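Local atomic coordinates of multi-copper Oxidase CueO (Ochrobactrum, PDB entry 6EVG), a protein that oxidises lignin model compounds and lignosulfonate as a laccase-like multicopper oxidase, probably passing the electrons on to dioxygen. Residues Lys71-Asn82 against Gly112-Gln123; Gly250-Pro258 against Arg314-Asp322. All coordinates share one frame; numbering follows the deposited sequence.

Interaction 1: residues Lys71-Asn82 against Gly112-Gln123; sequences KNGETVTLSVEN and GEAWKPEVKIQQ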
loop_
_atom_site.group_PDB
_atom_site.type_symbol
_atom_site.label_atom_id
_atom_site.label_comp_id
_atom_site.label_asym_id
_atom_site.label_seq_id
_atom_site.Cartn_x
_atom_site.Cartn_y
_atom_site.Cartn_z
ATOM N N LYS A 71 8.524 -13.112 11.737
ATOM C CA LYS A 71 8.876 -14.420 11.203
ATOM C C LYS A 71 7.630 -15.253 10.981
ATOM O O LYS A 71 6.777 -15.344 11.871
ATOM C CB LYS A 71 9.813 -15.139 12.112
ATOM C CG LYS A 71 11.147 -14.461 12.259
ATOM C CD LYS A 71 12.104 -15.205 13.150
ATOM C CE LYS A 71 11.718 -15.111 14.585
ATOM N NZ LYS A 71 12.926 -15.380 15.446
ATOM N N ASN A 72 7.512 -15.901 9.814
ATOM C CA ASN A 72 6.449 -16.832 9.612
ATOM C C ASN A 72 6.501 -17.861 10.738
ATOM O O ASN A 72 7.584 -18.323 11.150
ATOM C CB ASN A 72 6.584 -17.520 8.252
ATOM C CG ASN A 72 5.320 -18.175 7.816
ATOM O OD1 ASN A 72 4.221 -17.672 8.037
ATOM N ND2 ASN A 72 5.488 -19.369 7.219
ATOM N N GLY A 73 5.319 -18.205 11.238
ATOM C CA GLY A 73 5.204 -19.132 12.314
ATOM C C GLY A 73 5.266 -18.536 13.736
ATOM O O GLY A 73 4.982 -19.255 14.699
ATOM N N GLU A 74 5.635 -17.277 13.920
ATOM C CA GLU A 74 5.664 -16.781 15.276
ATOM C C GLU A 74 4.335 -16.122 15.698
ATOM O O GLU A 74 3.561 -15.673 14.861
ATOM C CB GLU A 74 6.856 -15.914 15.625
ATOM C CG GLU A 74 6.829 -14.516 15.123
ATOM C CD GLU A 74 8.094 -13.575 15.442
ATOM O OE1 GLU A 74 8.663 -13.566 16.625
ATOM O OE2 GLU A 74 8.494 -12.796 14.540
ATOM N N THR A 75 4.143 -16.018 16.986
ATOM C CA THR A 75 2.998 -15.294 17.581
ATOM C C THR A 75 3.506 -13.988 18.171
ATOM O O THR A 75 4.492 -13.965 18.917
ATOM C CB THR A 75 2.306 -16.104 18.696
ATOM O OG1 THR A 75 1.893 -17.350 18.167
ATOM C CG2 THR A 75 1.056 -15.384 19.238
ATOM N N VAL A 76 2.834 -12.890 17.827
ATOM C CA VAL A 76 3.219 -11.550 18.215
ATOM C C VAL A 76 2.020 -10.800 18.732
ATOM O O VAL A 76 0.916 -10.889 18.173
ATOM C CB VAL A 76 3.796 -10.775 17.010
ATOM C CG1 VAL A 76 2.884 -10.618 15.817
ATOM C CG2 VAL A 76 4.249 -9.368 17.307
ATOM N N THR A 77 2.234 -10.015 19.782
ATOM C CA THR A 77 1.249 -9.052 20.248
ATOM C C THR A 77 1.541 -7.710 19.565
ATOM O O THR A 77 2.632 -7.143 19.782
ATOM C CB THR A 77 1.259 -8.892 21.734
ATOM O OG1 THR A 77 0.958 -10.160 22.337
ATOM C CG2 THR A 77 0.233 -7.852 22.187
ATOM N N LEU A 78 0.604 -7.222 18.757
ATOM C CA LEU A 78 0.724 -5.902 18.122
ATOM C C LEU A 78 0.034 -4.909 19.042
ATOM O O LEU A 78 -1.183 -4.774 19.031
ATOM C CB LEU A 78 0.116 -5.931 16.718
ATOM C CG LEU A 78 0.803 -6.881 15.734
ATOM C CD1 LEU A 78 0.028 -7.008 14.441
ATOM C CD2 LEU A 78 2.242 -6.472 15.440
ATOM N N SER A 79 0.839 -4.282 19.904
ATOM C CA SER A 79 0.339 -3.427 20.971
ATOM C C SER A 79 0.226 -2.016 20.465
ATOM O O SER A 79 1.247 -1.294 20.389
ATOM C CB SER A 79 1.244 -3.489 22.176
ATOM O OG SER A 79 0.773 -2.690 23.211
ATOM N N VAL A 80 -0.992 -1.566 20.119
ATOM C CA VAL A 80 -1.240 -0.274 19.505
ATOM C C VAL A 80 -1.774 0.682 20.563
ATOM O O VAL A 80 -2.785 0.413 21.213
ATOM C CB VAL A 80 -2.229 -0.373 18.350
ATOM C CG1 VAL A 80 -2.404 0.988 17.669
ATOM C CG2 VAL A 80 -1.779 -1.432 17.329
ATOM N N GLU A 81 -1.142 1.800 20.770
ATOM C CA GLU A 81 -1.622 2.846 21.676
ATOM C C GLU A 81 -2.026 4.069 20.867
ATOM O O GLU A 81 -1.254 4.526 20.008
ATOM C CB GLU A 81 -0.520 3.236 22.631
ATOM C CG GLU A 81 -0.845 4.336 23.567
ATOM C CD GLU A 81 0.223 4.662 24.600
ATOM O OE1 GLU A 81 1.200 3.936 24.768
ATOM O OE2 GLU A 81 0.063 5.670 25.297
ATOM N N ASN A 82 -3.220 4.588 21.134
ATOM C CA ASN A 82 -3.678 5.816 20.510
ATOM C C ASN A 82 -3.341 6.985 21.364
ATOM O O ASN A 82 -4.008 7.266 22.361
ATOM C CB ASN A 82 -5.173 5.757 20.232
ATOM C CG ASN A 82 -5.670 6.992 19.531
ATOM O OD1 ASN A 82 -4.860 7.869 19.165
ATOM N ND2 ASN A 82 -6.966 7.097 19.271
ATOM N N GLY A 112 -6.636 8.037 23.460
ATOM C CA GLY A 112 -5.915 7.681 24.653
ATOM C C GLY A 112 -5.921 6.193 25.035
ATOM O O GLY A 112 -5.260 5.844 26.033
ATOM N N GLU A 113 -6.630 5.349 24.297
ATOM C CA GLU A 113 -6.758 3.948 24.648
ATOM C C GLU A 113 -5.778 3.039 23.840
ATOM O O GLU A 113 -5.073 3.515 22.975
ATOM C CB GLU A 113 -8.190 3.486 24.458
ATOM C CG GLU A 113 -9.156 4.161 25.422
ATOM C CD GLU A 113 -10.553 3.482 25.491
ATOM O OE1 GLU A 113 -10.813 2.433 24.894
ATOM O OE2 GLU A 113 -11.422 3.983 26.214
ATOM N N ALA A 114 -5.781 1.747 24.155
ATOM C CA ALA A 114 -4.895 0.787 23.517
ATOM C C ALA A 114 -5.686 -0.382 22.952
ATOM O O ALA A 114 -6.822 -0.686 23.373
ATOM C CB ALA A 114 -3.829 0.292 24.488
ATOM N N TRP A 115 -5.078 -1.093 22.031
ATOM C CA TRP A 115 -5.653 -2.273 21.339
ATOM C C TRP A 115 -4.489 -3.207 21.109
ATOM O O TRP A 115 -3.487 -2.791 20.493
ATOM C CB TRP A 115 -6.261 -1.802 20.006
ATOM C CG TRP A 115 -6.751 -2.868 19.077
ATOM C CD1 TRP A 115 -7.678 -3.784 19.320
ATOM C CD2 TRP A 115 -6.378 -3.025 17.671
ATOM N NE1 TRP A 115 -7.888 -4.562 18.149
ATOM C CE2 TRP A 115 -7.120 -4.068 17.129
ATOM C CE3 TRP A 115 -5.441 -2.379 16.855
ATOM C CZ2 TRP A 115 -6.970 -4.467 15.756
ATOM C CZ3 TRP A 115 -5.289 -2.763 15.533
ATOM C CH2 TRP A 115 -6.050 -3.765 15.007
ATOM N N LYS A 116 -4.597 -4.447 21.585
ATOM C CA LYS A 116 -3.441 -5.339 21.611
ATOM C C LYS A 116 -3.750 -6.713 21.024
ATOM O O LYS A 116 -3.703 -7.766 21.721
ATOM C CB LYS A 116 -2.932 -5.480 23.040
ATOM C CG LYS A 116 -2.613 -4.167 23.710
ATOM C CD LYS A 116 -2.039 -4.304 25.097
ATOM C CE LYS A 116 -1.737 -2.963 25.734
ATOM N NZ LYS A 116 -1.037 -3.080 27.039
ATOM N N PRO A 117 -4.155 -6.777 19.754
ATOM C CA PRO A 117 -4.423 -8.066 19.121
ATOM C C PRO A 117 -3.179 -8.973 19.101
ATOM O O PRO A 117 -2.049 -8.489 18.892
ATOM C CB PRO A 117 -4.846 -7.686 17.704
ATOM C CG PRO A 117 -4.173 -6.374 17.478
ATOM C CD PRO A 117 -4.247 -5.651 18.795
ATOM N N GLU A 118 -3.411 -10.254 19.293
ATOM C CA GLU A 118 -2.367 -11.255 19.273
ATOM C C GLU A 118 -2.491 -12.093 18.012
ATOM O O GLU A 118 -3.513 -12.737 17.794
ATOM C CB GLU A 118 -2.493 -12.145 20.505
ATOM C CG GLU A 118 -2.345 -11.354 21.796
ATOM C CD GLU A 118 -2.570 -12.145 23.060
ATOM O OE1 GLU A 118 -2.742 -13.384 23.005
ATOM O OE2 GLU A 118 -2.493 -11.483 24.139
ATOM N N VAL A 119 -1.471 -12.051 17.185
ATOM C CA VAL A 119 -1.480 -12.676 15.841
ATOM C C VAL A 119 -0.497 -13.796 15.756
ATOM O O VAL A 119 0.654 -13.655 16.139
ATOM C CB VAL A 119 -1.175 -11.610 14.745
ATOM C CG1 VAL A 119 -1.039 -12.255 13.400
ATOM C CG2 VAL A 119 -2.181 -10.467 14.809
ATOM N N LYS A 120 -0.923 -14.880 15.136
ATOM C CA LYS A 120 -0.081 -16.013 14.827
ATOM C C LYS A 120 0.155 -15.998 13.332
ATOM O O LYS A 120 -0.781 -16.231 12.540
ATOM C CB LYS A 120 -0.760 -17.295 15.300
ATOM C CG LYS A 120 0.149 -18.507 15.164
ATOM C CD LYS A 120 -0.527 -19.827 15.557
ATOM C CE LYS A 120 -0.776 -19.981 16.995
ATOM N NZ LYS A 120 -1.359 -21.308 17.310
ATOM N N ILE A 121 1.364 -15.703 12.920
ATOM C CA ILE A 121 1.690 -15.487 11.492
ATOM C C ILE A 121 1.820 -16.810 10.749
ATOM O O ILE A 121 2.576 -17.673 11.170
ATOM C CB ILE A 121 2.993 -14.689 11.392
ATOM C CG1 ILE A 121 2.942 -13.348 12.163
ATOM C CG2 ILE A 121 3.367 -14.495 9.940
ATOM C CD1 ILE A 121 1.987 -12.331 11.663
ATOM N N GLN A 122 1.072 -16.926 9.637
ATOM C CA GLN A 122 1.252 -18.099 8.753
ATOM C C GLN A 122 0.803 -17.665 7.369
ATOM O O GLN A 122 -0.377 -17.640 7.042
ATOM C CB GLN A 122 0.480 -19.318 9.249
ATOM C CG GLN A 122 0.783 -20.543 8.406
ATOM C CD GLN A 122 0.068 -21.799 8.786
ATOM O OE1 GLN A 122 -0.168 -22.099 9.971
ATOM N NE2 GLN A 122 -0.285 -22.610 7.782
ATOM N N GLN A 123 1.776 -17.234 6.546
ATOM C CA GLN A 123 1.476 -16.691 5.228
ATOM C C GLN A 123 2.753 -16.643 4.401
ATOM O O GLN A 123 3.859 -16.666 4.958
ATOM C CB GLN A 123 0.841 -15.304 5.313
ATOM C CG GLN A 123 1.794 -14.237 5.825
ATOM C CD GLN A 123 1.053 -12.945 6.016
ATOM O OE1 GLN A 123 0.487 -12.671 7.082
ATOM N NE2 GLN A 123 0.982 -12.144 4.945
#
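W115 and V80 sit side by side in a hydrogen-bonded antiparallel pair, their side chains pointing the same way, and the nearest approach is V80 CG2 to W115 CE3 at 3.8 Å, oblique to the indole. W115 carries its CG anti to the backbone N (chi1 173°), which brings one indole face against P117 of its own strand, CD lying over the ring centre; W92, nearly parallel to the indole, also meets it. P117 cannot donate a backbone bond, yet its carbonyl accepts one from L78 N at 2.9 Å, nearly along the C=O axis. Thus the pairing continues from V80-W115 to V76-V119 across an irregular stretch at K116 and P117. On the V76, V80, V119 and W115 face, L78 also contributes: its CD1 reaches V119 CG2 at 4.1 Å. This pair of strands, 75-82 and 114-120, forms one edge of a four-stranded sheet in the first cupredoxin-like domain, with 114-120 outermost and 36-46 on the far flank of 75-82; the axes of 75-82 and of the short piece 118-120 lie 149° apart in N-to-C direction, antiparallel with a marked twist. The other face, with T75, T77, E118 and K120, is partly polar and largely exposed. There T77 and E118 lie alongside each other, the hydroxyl OG1 resting 3.6 Å from E118 CG, whereas S79 OG meets the aliphatic chain of K116 at CE. Near the K71-E74 type II turn, N72 has its CG anti to the backbone N (chi1 -163°), carrying OD1 across to accept Q123 N at 2.9 Å. I121 packs against this turn, CG1 standing 3.6 Å from E74 O and CG2 close to N72 OD1.

Interaction 2: residues Gly250-Pro258 against Arg314-Asp322; sequences GGFIGNPEP and RPDRLDGPD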
loop_
_atom_site.group_PDB
_atom_site.type_symbol
_atom_site.label_atom_id
_atom_site.label_comp_id
_atom_site.label_asym_id
_atom_site.label_seq_id
_atom_site.Cartn_x
_atom_site.Cartn_y
_atom_site.Cartn_z
ATOM N N GLY A 250 1.471 -9.845 -2.301
ATOM C CA GLY A 250 1.333 -11.135 -1.711
ATOM C C GLY A 250 2.533 -12.032 -1.820
ATOM O O GLY A 250 2.418 -13.235 -1.499
ATOM N N GLY A 251 3.658 -11.494 -2.277
ATOM C CA GLY A 251 4.905 -12.230 -2.271
ATOM C C GLY A 251 5.506 -12.486 -3.642
ATOM O O GLY A 251 5.236 -11.761 -4.622
ATOM N N PHE A 252 6.395 -13.449 -3.665
ATOM C CA PHE A 252 7.288 -13.648 -4.818
ATOM C C PHE A 252 6.533 -14.142 -6.015
ATOM O O PHE A 252 5.535 -14.879 -5.942
ATOM C CB PHE A 252 8.423 -14.588 -4.440
ATOM C CG PHE A 252 9.299 -14.089 -3.356
ATOM C CD1 PHE A 252 9.993 -12.881 -3.487
ATOM C CD2 PHE A 252 9.403 -14.766 -2.108
ATOM C CE1 PHE A 252 10.780 -12.397 -2.487
ATOM C CE2 PHE A 252 10.208 -14.239 -1.101
ATOM C CZ PHE A 252 10.891 -13.063 -1.281
ATOM N N ILE A 253 7.111 -13.796 -7.177
ATOM C CA ILE A 253 6.690 -14.394 -8.465
ATOM C C ILE A 253 7.726 -15.396 -8.901
ATOM O O ILE A 253 8.921 -15.214 -8.686
ATOM C CB ILE A 253 6.374 -13.415 -9.531
ATOM C CG1 ILE A 253 7.507 -12.468 -9.763
ATOM C CG2 ILE A 253 5.051 -12.731 -9.256
ATOM C CD1 ILE A 253 7.408 -11.692 -11.097
ATOM N N GLY A 254 7.221 -16.464 -9.506
ATOM C CA GLY A 254 8.105 -17.546 -9.902
ATOM C C GLY A 254 9.165 -17.177 -10.921
ATOM O O GLY A 254 10.288 -17.638 -10.818
ATOM N N ASN A 255 8.779 -16.302 -11.858
ATOM C CA ASN A 255 9.673 -15.860 -12.949
ATOM C C ASN A 255 9.822 -14.347 -12.919
ATOM O O ASN A 255 9.127 -13.650 -13.626
ATOM C CB ASN A 255 9.106 -16.371 -14.277
ATOM C CG ASN A 255 8.803 -17.885 -14.226
ATOM O OD1 ASN A 255 9.628 -18.682 -13.809
ATOM N ND2 ASN A 255 7.635 -18.264 -14.639
ATOM N N PRO A 256 10.749 -13.844 -12.077
ATOM C CA PRO A 256 10.986 -12.388 -11.983
ATOM C C PRO A 256 11.101 -11.759 -13.373
ATOM O O PRO A 256 11.743 -12.321 -14.318
ATOM C CB PRO A 256 12.290 -12.283 -11.231
ATOM C CG PRO A 256 12.262 -13.462 -10.290
ATOM C CD PRO A 256 11.537 -14.584 -11.083
ATOM N N GLU A 257 10.574 -10.546 -13.510
ATOM C CA GLU A 257 10.470 -9.866 -14.768
ATOM C C GLU A 257 11.160 -8.524 -14.732
ATOM O O GLU A 257 10.809 -7.710 -13.911
ATOM C CB GLU A 257 8.962 -9.628 -15.086
ATOM C CG GLU A 257 8.777 -8.956 -16.472
ATOM C CD GLU A 257 7.375 -8.448 -16.788
ATOM O OE1 GLU A 257 6.500 -8.363 -15.909
ATOM O OE2 GLU A 257 7.177 -8.047 -17.958
ATOM N N PRO A 258 12.096 -8.227 -15.681
ATOM C CA PRO A 258 12.622 -6.869 -15.770
ATOM C C PRO A 258 11.653 -5.942 -16.428
ATOM O O PRO A 258 11.073 -6.278 -17.492
ATOM C CB PRO A 258 13.912 -7.033 -16.579
ATOM C CG PRO A 258 13.635 -8.235 -17.413
ATOM C CD PRO A 258 12.667 -9.134 -16.690
ATOM N N ARG A 314 21.849 -12.004 -10.508
ATOM C CA ARG A 314 20.378 -11.873 -10.456
ATOM C C ARG A 314 19.781 -13.221 -10.347
ATOM O O ARG A 314 20.175 -14.139 -11.096
ATOM C CB ARG A 314 19.840 -11.160 -11.778
ATOM C CG ARG A 314 20.466 -9.801 -12.058
ATOM C CD ARG A 314 19.995 -9.071 -13.286
ATOM N NE ARG A 314 20.007 -9.990 -14.429
ATOM C CZ ARG A 314 21.101 -10.387 -15.091
ATOM N NH1 ARG A 314 22.262 -9.792 -14.880
ATOM N NH2 ARG A 314 21.011 -11.384 -15.991
ATOM N N PRO A 315 18.746 -13.368 -9.516
ATOM C CA PRO A 315 17.956 -14.563 -9.554
ATOM C C PRO A 315 16.997 -14.599 -10.773
ATOM O O PRO A 315 16.408 -13.571 -11.110
ATOM C CB PRO A 315 17.145 -14.460 -8.253
ATOM C CG PRO A 315 16.955 -13.015 -8.035
ATOM C CD PRO A 315 18.224 -12.397 -8.528
ATOM N N ASP A 316 16.893 -15.788 -11.372
ATOM C CA ASP A 316 15.941 -16.009 -12.469
ATOM C C ASP A 316 14.682 -16.702 -12.080
ATOM O O ASP A 316 13.684 -16.537 -12.767
ATOM C CB ASP A 316 16.613 -16.831 -13.562
ATOM C CG ASP A 316 17.725 -16.083 -14.286
ATOM O OD1 ASP A 316 17.694 -14.825 -14.379
ATOM O OD2 ASP A 316 18.596 -16.826 -14.770
ATOM N N ARG A 317 14.717 -17.479 -11.005
ATOM C CA ARG A 317 13.547 -18.239 -10.597
ATOM C C ARG A 317 13.374 -18.156 -9.065
ATOM O O ARG A 317 14.334 -18.199 -8.364
ATOM C CB ARG A 317 13.645 -19.723 -11.029
ATOM C CG ARG A 317 12.325 -20.474 -10.866
ATOM C CD ARG A 317 12.270 -21.777 -11.635
ATOM N NE ARG A 317 13.255 -22.660 -11.126
ATOM C CZ ARG A 317 12.936 -23.772 -10.507
ATOM N NH1 ARG A 317 11.665 -24.058 -10.295
ATOM N NH2 ARG A 317 13.879 -24.573 -10.098
ATOM N N LEU A 318 12.129 -17.973 -8.630
ATOM C CA LEU A 318 11.782 -17.948 -7.223
ATOM C C LEU A 318 10.618 -18.901 -6.975
ATOM O O LEU A 318 10.002 -19.418 -7.920
ATOM C CB LEU A 318 11.440 -16.521 -6.793
ATOM C CG LEU A 318 12.579 -15.508 -6.883
ATOM C CD1 LEU A 318 12.046 -14.125 -6.641
ATOM C CD2 LEU A 318 13.723 -15.841 -5.929
ATOM N N ASP A 319 10.230 -19.056 -5.703
ATOM C CA ASP A 319 9.112 -19.877 -5.287
ATOM C C ASP A 319 7.824 -19.058 -5.283
ATOM O O ASP A 319 7.415 -18.538 -4.266
ATOM C CB ASP A 319 9.395 -20.443 -3.894
ATOM C CG ASP A 319 9.713 -19.371 -2.834
ATOM O OD1 ASP A 319 10.537 -18.476 -3.109
ATOM O OD2 ASP A 319 9.192 -19.444 -1.688
ATOM N N GLY A 320 7.175 -18.947 -6.378
ATOM C CA GLY A 320 5.926 -18.237 -6.487
ATOM C C GLY A 320 4.822 -19.201 -6.847
ATOM O O GLY A 320 5.050 -20.398 -7.049
ATOM N N PRO A 321 3.573 -18.706 -6.927
ATOM C CA PRO A 321 2.455 -19.504 -7.285
ATOM C C PRO A 321 2.516 -19.950 -8.755
ATOM O O PRO A 321 3.120 -19.301 -9.595
ATOM C CB PRO A 321 1.275 -18.615 -6.986
ATOM C CG PRO A 321 1.789 -17.246 -7.165
ATOM C CD PRO A 321 3.187 -17.324 -6.630
ATOM N N ASP A 322 1.756 -20.999 -9.045
ATOM C CA ASP A 322 1.493 -21.431 -10.422
ATOM C C ASP A 322 0.402 -20.573 -11.066
ATOM O O ASP A 322 -0.126 -19.708 -10.461
ATOM C CB ASP A 322 1.129 -22.916 -10.465
ATOM C CG ASP A 322 2.269 -23.826 -9.909
ATOM O OD1 ASP A 322 3.431 -23.573 -10.256
ATOM O OD2 ASP A 322 1.994 -24.713 -9.097
HETATM O O HOH W 1 4.401 -16.844 -9.639
HETATM O O HOH W 2 12.456 -15.028 -14.764
#
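L318 and P256 meet at the packed centre of this contact, L318 CD1 lying 3.7 Å from P256 CG. The same methyl reaches F252 CD1 at 4.0 Å, obliquely to the ring, so one leucine branch touches both a proline and a phenylalanine of the opposing segment. L318 has CG anti to its carbonyl carbon (chi1 -64°), which directs the branch between these two partners, while its CB packs 3.4 Å from I253 O. The backbone secures this placement: L318 N donates to G254 O at 2.9 Å with an N-H...O angle of 169°, though the donor is tilted 31° from the carbonyl plane. G320 CA lies 3.4 Å from F252 O, and a side chain at G320 would collide with F252 O and G254 N, so the close approach depends on the glycine. Replacing P256 with an alanine would remove CG and CD and would probably open a gap beside L318 CD1, leaving that branch freer to turn. Toward solvent the contact loosens. R317 leads away after its CG passes G254 O, and water takes over the polar links: one molecule accepts from G254 N and donates to P321 O, each 2.8 Å away, and a second donates to both P256 O and D316 O. D319 OD1, near the ring, stays 4.0 Å from F252 CD2, its main polar partner being R160, with which it forms a salt bridge. Beneath P256 and L318 lies V246 of strand 243-248, the neighbour of edge strand 251-259. An irregular connector thus runs over a corner in an edge strand of the second cupredoxin-like domain, on the way from strand 295-303 to strand 332-336 of the third.

How the interactions relate
Interaction 1 closes before interaction 2 opens along the chain, and their centres lie 29 Å apart; the nearest atoms are about 7 Å apart, without touching. They share no sheet. The pairing of 71-82 with 112-123 involves outermost strand 114-120 of a four-stranded sheet in the first cupredoxin-like domain, whereas 250-258 lies on outermost strand 251-259 of a seven-stranded sheet in the second. Both contacts therefore concern a sheet edge, but differently: one joins strands within a domain, the other lays the connector that leads to the third domain over that edge. Neither includes the copper ligands H434, C490 and H495, which belong to the third domain.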